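Local coordinates for protein PTS system fructose-specific EIIB component (Bacillus subtilis, PDB 1BLE) that takes a phosphoryl group from phospho-EIIA on a histidine and passes it to fructose during uptake of the sugar across the membrane, at residues A28-V34 against V78-F84. Residue numbers count along the deposited sequence, not the author numbering.
Sequences ADRIIVV and VTAMLLF
Strands 30-34 and 79-84 run side by side as parallel neighbours in the largely parallel, helix-flanked sheet of this IIB subunit, their axes 4.6 Å apart at closest and inclined at 27°. Ala28, still in the loop, sets its CA 3.3 Å from Thr79 CG2. At Asp29, phi/psi of -84/-41 breaks the extended course; its N donates to Thr79 O (2.9 Å), while OD2, with chi1 m, accepts from Thr79 N (3.2 Å). Arg30 then pairs with Ala80, and Arg30 O receives Met81 N at 3.1 Å. Ile31, Met81 and Leu83 pack on Leu19 of helix 18-26; Leu83 lies about 9 Å, side chain to side chain, from active-site His15, which carries the phosphoryl group as an intermediate. Ile32 N donates to Met81 O (3.0 Å) and Ile32 O accepts from Leu83 N (2.9 Å), the parallel pattern of one residue bonding both flanks of its partner, Leu82. On their face Met66 of helix 63-71 packs. Finally Val34 N reaches Leu83 O (3.0 Å), and Val34 CB touches Phe84 CE1 at 3.4 Å.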
# COMPACT_ATOMS: atom_id res chain seq x y z
N ALA A 28 -17.21 -4.22 -9.57
CA ALA A 28 -16.27 -3.16 -9.92
C ALA A 28 -14.86 -3.69 -9.84
O ALA A 28 -14.58 -4.57 -9.04
CB ALA A 28 -16.44 -1.99 -9.00
N ASP A 29 -13.98 -3.15 -10.69
CA ASP A 29 -12.60 -3.60 -10.75
C ASP A 29 -11.80 -2.86 -9.66
O ASP A 29 -10.99 -3.47 -8.92
CB ASP A 29 -11.97 -3.28 -12.13
CG ASP A 29 -12.85 -3.73 -13.34
OD1 ASP A 29 -13.39 -4.86 -13.36
OD2 ASP A 29 -12.96 -2.95 -14.33
N ARG A 30 -12.09 -1.57 -9.52
CA ARG A 30 -11.38 -0.72 -8.57
C ARG A 30 -12.18 0.25 -7.71
O ARG A 30 -13.26 0.67 -8.10
CB ARG A 30 -10.35 0.09 -9.34
CG ARG A 30 -10.91 0.72 -10.57
CD ARG A 30 -9.77 1.13 -11.49
NE ARG A 30 -9.06 0.01 -12.13
CZ ARG A 30 -7.80 0.08 -12.55
NH1 ARG A 30 -7.10 1.21 -12.38
NH2 ARG A 30 -7.25 -0.94 -13.22
N ILE A 31 -11.61 0.61 -6.56
CA ILE A 31 -12.18 1.55 -5.61
C ILE A 31 -11.21 2.72 -5.53
O ILE A 31 -10.05 2.54 -5.24
CB ILE A 31 -12.27 0.97 -4.21
CG1 ILE A 31 -13.29 -0.13 -4.20
CG2 ILE A 31 -12.77 1.99 -3.21
CD1 ILE A 31 -13.43 -0.68 -2.83
N ILE A 32 -11.69 3.92 -5.77
CA ILE A 32 -10.81 5.04 -5.68
C ILE A 32 -11.32 6.04 -4.66
O ILE A 32 -12.49 6.42 -4.68
CB ILE A 32 -10.68 5.71 -7.05
CG1 ILE A 32 -10.16 4.71 -8.07
CG2 ILE A 32 -9.75 6.89 -6.97
CD1 ILE A 32 -10.49 5.09 -9.48
N VAL A 33 -10.45 6.43 -3.73
CA VAL A 33 -10.83 7.44 -2.73
C VAL A 33 -10.40 8.78 -3.32
O VAL A 33 -9.25 8.95 -3.75
CB VAL A 33 -10.13 7.19 -1.35
CG1 VAL A 33 -10.29 8.37 -0.44
CG2 VAL A 33 -10.76 6.02 -0.69
N VAL A 34 -11.36 9.68 -3.46
CA VAL A 34 -11.08 10.99 -4.06
C VAL A 34 -11.10 12.04 -2.94
O VAL A 34 -12.13 12.25 -2.30
CB VAL A 34 -12.13 11.31 -5.18
CG1 VAL A 34 -11.77 12.54 -5.93
CG2 VAL A 34 -12.26 10.14 -6.15
N VAL A 78 -13.15 0.89 -17.93
CA VAL A 78 -12.96 0.39 -16.56
C VAL A 78 -14.19 0.70 -15.70
O VAL A 78 -14.82 1.76 -15.85
CB VAL A 78 -11.74 1.05 -15.85
CG1 VAL A 78 -11.63 0.54 -14.44
CG2 VAL A 78 -10.46 0.77 -16.58
N THR A 79 -14.51 -0.22 -14.78
CA THR A 79 -15.66 -0.09 -13.90
C THR A 79 -15.18 0.25 -12.50
O THR A 79 -14.54 -0.59 -11.85
CB THR A 79 -16.48 -1.39 -13.92
OG1 THR A 79 -17.36 -1.35 -15.04
CG2 THR A 79 -17.29 -1.58 -12.64
N ALA A 80 -15.52 1.44 -12.02
CA ALA A 80 -15.08 1.89 -10.71
C ALA A 80 -16.15 2.42 -9.78
O ALA A 80 -17.25 2.81 -10.19
CB ALA A 80 -14.05 2.96 -10.87
N MET A 81 -15.77 2.51 -8.51
CA MET A 81 -16.62 3.00 -7.44
C MET A 81 -15.78 4.03 -6.68
O MET A 81 -14.65 3.73 -6.29
CB MET A 81 -16.99 1.81 -6.57
CG MET A 81 -17.90 2.13 -5.46
SD MET A 81 -18.16 0.71 -4.43
CE MET A 81 -18.52 1.64 -2.90
N LEU A 82 -16.27 5.27 -6.57
CA LEU A 82 -15.56 6.36 -5.86
C LEU A 82 -16.03 6.54 -4.40
O LEU A 82 -17.22 6.35 -4.09
CB LEU A 82 -15.75 7.68 -6.59
CG LEU A 82 -15.39 7.68 -8.08
CD1 LEU A 82 -15.72 9.02 -8.71
CD2 LEU A 82 -13.91 7.41 -8.23
N LEU A 83 -15.09 6.88 -3.53
CA LEU A 83 -15.39 7.12 -2.13
C LEU A 83 -15.05 8.56 -1.82
O LEU A 83 -13.99 9.06 -2.22
CB LEU A 83 -14.56 6.19 -1.27
CG LEU A 83 -15.21 4.82 -1.08
CD1 LEU A 83 -14.26 3.91 -0.31
CD2 LEU A 83 -16.53 5.01 -0.33
N PHE A 84 -15.95 9.25 -1.13
CA PHE A 84 -15.73 10.65 -0.79
C PHE A 84 -15.90 10.86 0.71
O PHE A 84 -16.65 10.15 1.36
CB PHE A 84 -16.74 11.56 -1.55
CG PHE A 84 -16.56 11.56 -3.05
CD1 PHE A 84 -15.63 12.39 -3.65
CD2 PHE A 84 -17.26 10.68 -3.85
CE1 PHE A 84 -15.42 12.31 -5.03
CE2 PHE A 84 -17.05 10.61 -5.20
CZ PHE A 84 -16.14 11.41 -5.79